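Local atomic coordinates of KLLA0E08119p (Kluyveromyces lactis, PDB entry 3VA7), a protein that probably catalyses the biotin- and ATP-dependent carboxylation of urea to urea-1-carboxylate, this chain being the urea carboxylase part of a longer bifunctional enzyme. Residues C669-S674 against R841-R846; H727-S732 against F756-V761; P751-F756 against L989-L994. All coordinates share one frame; numbering follows the deposited sequence.

All three contacts lie in the carboxyltransferase region. Along the chain come 669-674, 727-732, 751-756 and 756-761, then 841-846 and 989-994, so interaction 2 stays within the A and B range while interactions 1 and 3 tie it to the C and D range. Centres of interactions 1 and 2 are about 9 Å apart, those of 2 and 3 about 10 Å, those of 1 and 3 about 18 Å. Ser732 OG with Ala843 O and His672 N with Cys758 O, probable hydrogen bonds, join 1 to 2. Interactions 2 and 3 share Phe756, and both touch biotin, so the row runs from interdomain packing to the active site.

Interaction 1 (C669-S674 against R841-R846); sequences CGPHGS and RQAGDR. With NA (sodium ion), chain K.
Arg841 reaches the turn that follows strand 662-669 and gives its NE-H to Pro671, NE to O 2.8 Å. The donor stands well above the plane of that carbonyl, 51° out of it. A bend at chi3 (93°) swings the guanidinium over so that NH2 comes to 2.9 Å from Ser674 OG at its edge, while His672 ND1 lies above one face, offset toward the rim and 3.6 Å from NE. Gln842, with CG anti to the backbone N (chi1 169°) and an extended chain beyond, reaches with its amide to Cys669 O, NE2 to O 2.6 Å. Gln842 O receives the CA-H of Gly670, CA to O 3.3 Å, where any CB would collide. The peptide before Pro671 is cis, within this turning loop, and Pro671 CD rests on Ala843 CB at 4.0 Å. The contact thereby joins the carboxyltransferase A and B range to the end of strand 838-842, which falls in the C and D range and belongs to an antiparallel sheet. One water takes a bond from Gly844 N and can donate to Gly670 O, with Cys669 O a weaker competing acceptor. Further out, Glu851 and Asp676 form salt bridges with Arg841 NH1 and NH2. A methionine in place of Arg841 would probably leave both these carboxylates without their positive mate and Pro671 O without its donor. Beyond Gly844, Asp845 OD2 and Glu764 bind a sodium ion.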
loop_
_atom_site.group_PDB
_atom_site.type_symbol
_atom_site.label_atom_id
_atom_site.label_comp_id
_atom_site.label_asym_id
_atom_site.label_seq_id
_atom_site.Cartn_x
_atom_site.Cartn_y
_atom_site.Cartn_z
ATOM N N CYS A 669 -6.176 29.239 19.488
ATOM C CA CYS A 669 -6.919 30.050 18.538
ATOM C C CYS A 669 -6.076 30.286 17.283
ATOM O O CYS A 669 -4.876 30.480 17.404
ATOM C CB CYS A 669 -7.284 31.406 19.170
ATOM S SG CYS A 669 -8.094 31.298 20.781
ATOM N N GLY A 670 -6.700 30.279 16.095
ATOM C CA GLY A 670 -5.988 30.389 14.787
ATOM C C GLY A 670 -5.927 29.160 13.872
ATOM O O GLY A 670 -5.917 28.050 14.363
ATOM N N PRO A 671 -5.742 29.342 12.554
ATOM C CA PRO A 671 -5.292 30.574 11.938
ATOM C C PRO A 671 -6.357 31.571 11.669
ATOM O O PRO A 671 -6.092 32.775 11.721
ATOM C CB PRO A 671 -4.703 30.128 10.612
ATOM C CG PRO A 671 -4.979 28.746 10.473
ATOM C CD PRO A 671 -5.345 28.171 11.771
ATOM N N HIS A 672 -7.564 31.116 11.372
ATOM C CA HIS A 672 -8.525 32.055 10.791
ATOM C C HIS A 672 -9.652 32.557 11.722
ATOM O O HIS A 672 -10.553 33.240 11.285
ATOM C CB HIS A 672 -9.007 31.550 9.438
ATOM C CG HIS A 672 -7.890 31.181 8.513
ATOM N ND1 HIS A 672 -7.026 32.114 7.984
ATOM C CD2 HIS A 672 -7.478 29.976 8.035
ATOM C CE1 HIS A 672 -6.124 31.508 7.230
ATOM N NE2 HIS A 672 -6.373 30.210 7.249
ATOM N N GLY A 673 -9.548 32.272 13.023
ATOM C CA GLY A 673 -10.539 32.787 14.015
ATOM C C GLY A 673 -10.381 34.298 14.211
ATOM O O GLY A 673 -10.149 34.758 15.324
ATOM N N SER A 674 -10.508 35.067 13.128
ATOM C CA SER A 674 -10.301 36.520 13.172
ATOM C C SER A 674 -11.338 37.150 12.291
ATOM O O SER A 674 -11.905 36.450 11.454
ATOM C CB SER A 674 -8.933 36.877 12.642
ATOM O OG SER A 674 -8.831 36.451 11.312
ATOM N N ARG A 841 0.164 33.953 11.210
ATOM C CA ARG A 841 -0.933 33.434 12.028
ATOM C C ARG A 841 -0.511 32.218 12.848
ATOM O O ARG A 841 0.244 31.337 12.393
ATOM C CB ARG A 841 -2.202 33.117 11.224
ATOM C CG ARG A 841 -2.480 34.069 10.123
ATOM C CD ARG A 841 -3.661 33.688 9.237
ATOM N NE ARG A 841 -4.812 34.349 9.777
ATOM C CZ ARG A 841 -5.393 35.359 9.186
ATOM N NH1 ARG A 841 -4.926 35.788 8.024
ATOM N NH2 ARG A 841 -6.440 35.923 9.760
ATOM N N GLN A 842 -0.959 32.236 14.088
ATOM C CA GLN A 842 -0.706 31.160 14.953
ATOM C C GLN A 842 -1.548 29.993 14.449
ATOM O O GLN A 842 -2.751 30.142 14.262
ATOM C CB GLN A 842 -1.200 31.577 16.331
ATOM C CG GLN A 842 -1.250 30.448 17.341
ATOM C CD GLN A 842 -1.649 30.963 18.710
ATOM O OE1 GLN A 842 -0.866 30.920 19.670
ATOM N NE2 GLN A 842 -2.869 31.481 18.796
ATOM N N ALA A 843 -0.945 28.828 14.275
ATOM C CA ALA A 843 -1.670 27.690 13.700
ATOM C C ALA A 843 -1.338 26.402 14.409
ATOM O O ALA A 843 -0.717 25.499 13.838
ATOM C CB ALA A 843 -1.368 27.573 12.185
ATOM N N GLY A 844 -1.744 26.325 15.655
ATOM C CA GLY A 844 -1.421 25.181 16.469
ATOM C C GLY A 844 -0.190 25.393 17.322
ATOM O O GLY A 844 0.673 26.182 17.034
ATOM N N ASP A 845 -0.190 24.715 18.437
ATOM C CA ASP A 845 0.950 24.432 19.293
ATOM C C ASP A 845 2.336 24.315 18.498
ATOM O O ASP A 845 3.409 24.561 19.042
ATOM C CB ASP A 845 0.473 23.082 19.926
ATOM C CG ASP A 845 1.335 22.613 21.002
ATOM O OD1 ASP A 845 0.907 22.689 22.139
ATOM O OD2 ASP A 845 2.471 22.113 20.777
ATOM N N ARG A 846 2.290 23.880 17.228
ATOM C CA ARG A 846 3.484 23.407 16.487
ATOM C C ARG A 846 3.822 24.196 15.211
ATOM O O ARG A 846 4.760 23.836 14.481
ATOM C CB ARG A 846 3.323 21.940 16.042
ATOM C CG ARG A 846 3.689 20.894 17.078
ATOM C CD ARG A 846 3.317 19.518 16.659
ATOM N NE ARG A 846 1.863 19.371 16.661
ATOM C CZ ARG A 846 1.220 18.242 16.337
ATOM N NH1 ARG A 846 1.907 17.148 15.992
ATOM N NH2 ARG A 846 -0.101 18.199 16.421
HETATM NA NA NA K . 4.110 20.970 21.245
HETATM O O HOH W 1 -3.666 28.050 16.430
HETATM O O HOH W 2 6.125 19.073 20.260
#

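Interaction 2 (H727-S732 against F756-V761); sequences HDYVYS and FVCQAV. With BTI (5-(hexahydro-2-oxo-1H-thieno[3,4-D]imidazol-6-yl)pentanal), chain B.
Tyr731 turns one ring face to Cys758, whose SG sits 4.0 Å from the ring centroid and 25° off the normal, a sulfur-aromatic contact displaced toward the rim on CD1. The edge of the same ring carries the hydroxyl toward the ureido oxygen O3 of biotin. Phe756 also offers biotin an edge: its CD1 comes 3.4 Å from O3, and C5 of the biotin lies in the plane of the ring. Tyr729 has Val757 CA and Cys758 N at its rim, near the ring plane. Its CG stands between the backbone N and the carbonyl carbon (chi1 66°), which sends the phenol across to Phe756. There OH donates to Phe756 O at 2.5 Å, in the carbonyl plane and on a lone pair, with Cys758 SG 3.3 Å from the same hydroxyl. Phe756 N in turn donates to Tyr731 OH at 3.0 Å, a bond whose exact place is less sure. Farther along, Ser732 CB packs on Val761 CG2 at 3.9 Å, while its OG bonds Ala843 O. Segment 727-732 thus runs beside strand 756-762, its two tyrosines bridging to it at the biotin pocket, where Asn737 and Gly755 also bind the cofactor. The Tyr729 bond satisfies the buried carbonyl of Phe756 and, with the less certain one from Tyr731, probably helps to hold the Phe756 backbone beside the ureido group.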
loop_
_atom_site.group_PDB
_atom_site.type_symbol
_atom_site.label_atom_id
_atom_site.label_comp_id
_atom_site.label_asym_id
_atom_site.label_seq_id
_atom_site.Cartn_x
_atom_site.Cartn_y
_atom_site.Cartn_z
ATOM N N HIS A 727 -7.552 30.504 -0.630
ATOM C CA HIS A 727 -6.446 30.095 -1.479
ATOM C C HIS A 727 -5.689 28.976 -0.743
ATOM O O HIS A 727 -5.177 29.137 0.365
ATOM C CB HIS A 727 -5.552 31.274 -1.844
ATOM C CG HIS A 727 -6.204 32.262 -2.765
ATOM N ND1 HIS A 727 -6.128 32.167 -4.143
ATOM C CD2 HIS A 727 -6.952 33.363 -2.503
ATOM C CE1 HIS A 727 -6.772 33.186 -4.679
ATOM N NE2 HIS A 727 -7.294 33.916 -3.709
ATOM N N ASP A 728 -5.673 27.819 -1.360
ATOM C CA ASP A 728 -5.179 26.595 -0.722
ATOM C C ASP A 728 -3.830 26.833 -0.041
ATOM O O ASP A 728 -2.940 27.499 -0.624
ATOM C CB ASP A 728 -5.166 25.428 -1.739
ATOM C CG ASP A 728 -6.546 25.200 -2.397
ATOM O OD1 ASP A 728 -6.954 24.025 -2.521
ATOM O OD2 ASP A 728 -7.244 26.205 -2.753
ATOM N N TYR A 729 -3.738 26.337 1.209
ATOM C CA TYR A 729 -2.636 26.581 2.156
ATOM C C TYR A 729 -2.626 25.324 2.971
ATOM O O TYR A 729 -3.602 24.574 2.927
ATOM C CB TYR A 729 -2.891 27.833 3.062
ATOM C CG TYR A 729 -4.064 27.629 3.987
ATOM C CD1 TYR A 729 -5.337 27.929 3.578
ATOM C CD2 TYR A 729 -3.890 27.069 5.243
ATOM C CE1 TYR A 729 -6.435 27.718 4.409
ATOM C CE2 TYR A 729 -4.953 26.865 6.094
ATOM C CZ TYR A 729 -6.247 27.166 5.670
ATOM O OH TYR A 729 -7.342 26.916 6.503
ATOM N N VAL A 730 -1.556 25.082 3.714
ATOM C CA VAL A 730 -1.356 23.778 4.367
ATOM C C VAL A 730 -1.879 23.850 5.770
ATOM O O VAL A 730 -1.739 24.872 6.461
ATOM C CB VAL A 730 0.070 23.308 4.350
ATOM C CG1 VAL A 730 0.172 21.890 4.915
ATOM C CG2 VAL A 730 0.615 23.354 2.889
ATOM N N TYR A 731 -2.559 22.807 6.173
ATOM C CA TYR A 731 -3.311 22.871 7.394
ATOM C C TYR A 731 -2.446 22.322 8.498
ATOM O O TYR A 731 -1.483 21.584 8.254
ATOM C CB TYR A 731 -4.505 21.928 7.330
ATOM C CG TYR A 731 -5.587 22.256 6.376
ATOM C CD1 TYR A 731 -5.802 23.549 5.932
ATOM C CD2 TYR A 731 -6.462 21.257 5.955
ATOM C CE1 TYR A 731 -6.887 23.845 5.029
ATOM C CE2 TYR A 731 -7.514 21.515 5.092
ATOM C CZ TYR A 731 -7.747 22.792 4.633
ATOM O OH TYR A 731 -8.836 23.008 3.787
ATOM N N SER A 732 -2.882 22.567 9.715
ATOM C CA SER A 732 -2.211 21.989 10.879
ATOM C C SER A 732 -2.901 20.735 11.371
ATOM O O SER A 732 -4.126 20.692 11.451
ATOM C CB SER A 732 -2.226 23.021 12.012
ATOM O OG SER A 732 -1.408 24.129 11.670
ATOM N N PHE A 756 -10.000 25.434 2.399
ATOM C CA PHE A 756 -10.927 26.142 3.319
ATOM C C PHE A 756 -10.260 26.727 4.558
ATOM O O PHE A 756 -9.228 26.252 4.989
ATOM C CB PHE A 756 -12.002 25.201 3.891
ATOM C CG PHE A 756 -12.717 24.359 2.874
ATOM C CD1 PHE A 756 -12.278 23.050 2.592
ATOM C CD2 PHE A 756 -13.859 24.843 2.218
ATOM C CE1 PHE A 756 -12.954 22.254 1.654
ATOM C CE2 PHE A 756 -14.536 24.042 1.279
ATOM C CZ PHE A 756 -14.092 22.735 1.012
ATOM N N VAL A 757 -10.900 27.714 5.195
ATOM C CA VAL A 757 -10.339 28.327 6.400
ATOM C C VAL A 757 -10.438 27.360 7.583
ATOM O O VAL A 757 -11.325 26.521 7.626
ATOM C CB VAL A 757 -11.040 29.639 6.723
ATOM C CG1 VAL A 757 -10.781 30.665 5.648
ATOM C CG2 VAL A 757 -12.524 29.441 6.861
ATOM N N CYS A 758 -9.490 27.460 8.514
ATOM C CA CYS A 758 -9.457 26.687 9.773
ATOM C C CYS A 758 -9.603 27.684 10.921
ATOM O O CYS A 758 -8.916 28.738 10.943
ATOM C CB CYS A 758 -8.129 25.968 9.929
ATOM S SG CYS A 758 -7.850 24.558 8.800
ATOM N N GLN A 759 -10.429 27.368 11.904
ATOM C CA GLN A 759 -10.777 28.334 12.924
ATOM C C GLN A 759 -9.750 28.310 14.043
ATOM O O GLN A 759 -9.256 29.358 14.464
ATOM C CB GLN A 759 -12.219 28.072 13.409
ATOM C CG GLN A 759 -12.568 28.533 14.796
ATOM C CD GLN A 759 -12.725 30.038 14.937
ATOM O OE1 GLN A 759 -13.251 30.719 14.059
ATOM N NE2 GLN A 759 -12.274 30.562 16.050
ATOM N N ALA A 760 -9.416 27.116 14.511
ATOM C CA ALA A 760 -8.602 26.897 15.708
ATOM C C ALA A 760 -7.918 25.551 15.470
ATOM O O ALA A 760 -8.279 24.874 14.490
ATOM C CB ALA A 760 -9.475 26.831 16.939
ATOM N N VAL A 761 -6.960 25.168 16.335
ATOM C CA VAL A 761 -6.273 23.890 16.230
ATOM C C VAL A 761 -6.101 23.227 17.608
ATOM O O VAL A 761 -5.483 23.792 18.533
ATOM C CB VAL A 761 -4.852 24.043 15.619
ATOM C CG1 VAL A 761 -4.197 22.671 15.501
ATOM C CG2 VAL A 761 -4.874 24.838 14.244
HETATM C C11 BTI B . -13.710 13.433 6.747
HETATM O O11 BTI B . -14.574 13.596 5.831
HETATM C C10 BTI B . -12.440 14.315 6.941
HETATM C C9 BTI B . -12.326 15.346 5.820
HETATM C C8 BTI B . -11.322 16.469 6.043
HETATM C C7 BTI B . -11.555 17.735 5.192
HETATM C C2 BTI B . -11.753 17.489 3.711
HETATM S S1 BTI B . -10.374 16.681 2.955
HETATM C C6 BTI B . -10.743 17.280 1.344
HETATM C C5 BTI B . -11.521 18.570 1.488
HETATM N N3 BTI B . -10.501 19.566 1.289
HETATM C C3 BTI B . -10.234 20.196 2.402
HETATM O O3 BTI B . -9.375 21.192 2.484
HETATM N N2 BTI B . -10.955 19.752 3.411
HETATM C C4 BTI B . -11.945 18.788 2.947
#

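Interaction 3 (P751-F756 against L989-L994); sequences PSLGGF and LGDVFL. With BTI (5-(hexahydro-2-oxo-1H-thieno[3,4-D]imidazol-6-yl)pentanal), chain B; URE (urea), chain C.
Leu753 packs against Asp991 just where the chain takes a cis peptide bond into Val992, rare before a residue other than proline. The CA-H of Asp991 faces Leu753 O at 3.2 Å, and Leu753 N donates to Gly990 O at 3.0 Å from 43° above the carbonyl plane. Beyond this backbone pairing, the CD1 branch of Leu753 lies near Asp991 CB and the backbone of Leu989. Glycine suits position Gly990, where phi is positive and a CB would strike Ser752 OG. A water bridges Ser752 OG and Leu989 O. Pro751 is held from two directions by apolar groups. Val992 CG2 meets its CB, and Phe993, lying side by side with it and pointing the same way, brings CZ to 3.9 Å from that CB. Val992 has CG1 between the backbone N and the carbonyl carbon (chi1 87°), which sets that branch toward biotin C6. Pro751 CG rests 3.6 Å from the biotin sulfur S1. Gly755 N donates to the ureido oxygen O3 of the biotin at 3.1 Å, and a side chain on Gly754 would run into that oxygen. Asp991 OD1 sits close to two other oxygens, Leu753 O at 2.9 Å and the urea O at 3.2 Å. Both ranges line the biotin pocket, with Pro751, Gly754 and Gly755 from A and B here, while the urea pocket is built from the C and D range; this is consistent with transfer of the carboxyl group from biotin to urea at the interface.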
loop_
_atom_site.group_PDB
_atom_site.type_symbol
_atom_site.label_atom_id
_atom_site.label_comp_id
_atom_site.label_asym_id
_atom_site.label_seq_id
_atom_site.Cartn_x
_atom_site.Cartn_y
_atom_site.Cartn_z
ATOM N N PRO A 751 -6.009 15.418 5.777
ATOM C CA PRO A 751 -5.487 16.202 4.669
ATOM C C PRO A 751 -4.537 17.354 5.143
ATOM O O PRO A 751 -4.627 17.860 6.253
ATOM C CB PRO A 751 -6.754 16.808 4.052
ATOM C CG PRO A 751 -7.630 17.072 5.268
ATOM C CD PRO A 751 -7.357 15.859 6.176
ATOM N N SER A 752 -3.770 17.842 4.207
ATOM C CA SER A 752 -2.621 18.668 4.442
ATOM C C SER A 752 -2.851 19.968 3.662
ATOM O O SER A 752 -3.321 20.947 4.270
ATOM C CB SER A 752 -1.403 17.839 4.035
ATOM O OG SER A 752 -0.799 18.315 2.880
ATOM N N LEU A 753 -2.633 20.003 2.344
ATOM C CA LEU A 753 -2.902 21.240 1.564
ATOM C C LEU A 753 -4.382 21.295 1.207
ATOM O O LEU A 753 -4.843 20.428 0.455
ATOM C CB LEU A 753 -2.160 21.151 0.237
ATOM C CG LEU A 753 -1.525 22.391 -0.403
ATOM C CD1 LEU A 753 -1.228 22.160 -1.905
ATOM C CD2 LEU A 753 -2.105 23.758 -0.127
ATOM N N GLY A 754 -5.123 22.299 1.666
ATOM C CA GLY A 754 -6.578 22.248 1.557
ATOM C C GLY A 754 -7.123 23.617 1.253
ATOM O O GLY A 754 -6.375 24.582 1.365
ATOM N N GLY A 755 -8.409 23.712 0.889
ATOM C CA GLY A 755 -8.954 24.892 0.224
ATOM C C GLY A 755 -9.940 25.700 1.074
ATOM O O GLY A 755 -10.641 26.572 0.519
ATOM N N PHE A 756 -10.000 25.434 2.399
ATOM C CA PHE A 756 -10.927 26.142 3.319
ATOM C C PHE A 756 -10.260 26.727 4.558
ATOM O O PHE A 756 -9.228 26.252 4.989
ATOM C CB PHE A 756 -12.002 25.201 3.891
ATOM C CG PHE A 756 -12.717 24.359 2.874
ATOM C CD1 PHE A 756 -12.278 23.050 2.592
ATOM C CD2 PHE A 756 -13.859 24.843 2.218
ATOM C CE1 PHE A 756 -12.954 22.254 1.654
ATOM C CE2 PHE A 756 -14.536 24.042 1.279
ATOM C CZ PHE A 756 -14.092 22.735 1.012
ATOM N N LEU A 989 1.915 20.635 -2.976
ATOM C CA LEU A 989 1.545 19.209 -3.006
ATOM C C LEU A 989 0.672 18.803 -1.838
ATOM O O LEU A 989 0.651 19.442 -0.786
ATOM C CB LEU A 989 2.778 18.334 -3.037
ATOM C CG LEU A 989 3.849 18.624 -4.091
ATOM C CD1 LEU A 989 4.947 17.615 -3.979
ATOM C CD2 LEU A 989 3.326 18.620 -5.508
ATOM N N GLY A 990 -0.077 17.734 -2.030
ATOM C CA GLY A 990 -0.996 17.172 -1.012
ATOM C C GLY A 990 -2.328 17.862 -0.942
ATOM O O GLY A 990 -2.859 18.043 0.142
ATOM N N ASP A 991 -2.852 18.287 -2.098
ATOM C CA ASP A 991 -4.253 18.773 -2.215
ATOM C C ASP A 991 -5.095 17.767 -3.038
ATOM O O ASP A 991 -5.349 17.985 -4.220
ATOM C CB ASP A 991 -4.233 20.077 -2.956
ATOM C CG ASP A 991 -5.351 21.003 -2.538
ATOM O OD1 ASP A 991 -6.407 20.520 -2.027
ATOM O OD2 ASP A 991 -5.162 22.234 -2.741
ATOM N N VAL A 992 -5.475 16.638 -2.463
ATOM C CA VAL A 992 -5.321 16.348 -1.036
ATOM C C VAL A 992 -4.760 14.917 -1.048
ATOM O O VAL A 992 -5.193 14.076 -1.860
ATOM C CB VAL A 992 -6.712 16.586 -0.439
ATOM C CG1 VAL A 992 -7.636 15.397 -0.496
ATOM C CG2 VAL A 992 -6.720 17.362 0.789
ATOM N N PHE A 993 -3.692 14.693 -0.281
ATOM C CA PHE A 993 -3.027 13.366 -0.093
ATOM C C PHE A 993 -2.072 12.996 -1.155
ATOM O O PHE A 993 -2.261 13.306 -2.312
ATOM C CB PHE A 993 -4.014 12.181 0.109
ATOM C CG PHE A 993 -4.976 12.405 1.246
ATOM C CD1 PHE A 993 -6.260 12.870 1.002
ATOM C CD2 PHE A 993 -4.554 12.226 2.591
ATOM C CE1 PHE A 993 -7.124 13.135 2.061
ATOM C CE2 PHE A 993 -5.400 12.486 3.651
ATOM C CZ PHE A 993 -6.697 12.937 3.398
ATOM N N LEU A 994 -1.095 12.218 -0.725
ATOM C CA LEU A 994 -0.043 11.637 -1.536
ATOM C C LEU A 994 0.363 12.476 -2.760
ATOM O O LEU A 994 0.212 12.075 -3.896
ATOM C CB LEU A 994 -0.396 10.201 -1.860
ATOM C CG LEU A 994 -0.984 9.412 -0.663
ATOM C CD1 LEU A 994 -1.433 8.021 -1.152
ATOM C CD2 LEU A 994 -0.086 9.271 0.541
HETATM C C11 BTI B . -13.710 13.433 6.747
HETATM O O11 BTI B . -14.574 13.596 5.831
HETATM C C10 BTI B . -12.440 14.315 6.941
HETATM C C9 BTI B . -12.326 15.346 5.820
HETATM C C8 BTI B . -11.322 16.469 6.043
HETATM C C7 BTI B . -11.555 17.735 5.192
HETATM C C2 BTI B . -11.753 17.489 3.711
HETATM S S1 BTI B . -10.374 16.681 2.955
HETATM C C6 BTI B . -10.743 17.280 1.344
HETATM C C5 BTI B . -11.521 18.570 1.488
HETATM N N3 BTI B . -10.501 19.566 1.289
HETATM C C3 BTI B . -10.234 20.196 2.402
HETATM O O3 BTI B . -9.375 21.192 2.484
HETATM N N2 BTI B . -10.955 19.752 3.411
HETATM C C4 BTI B . -11.945 18.788 2.947
HETATM C C URE C . -9.699 18.895 -2.655
HETATM O O URE C . -8.723 18.725 -3.429
HETATM N N1 URE C . -10.747 18.110 -2.662
HETATM N N2 URE C . -9.828 19.877 -1.751
HETATM O O HOH W 3 1.160 19.433 1.825
#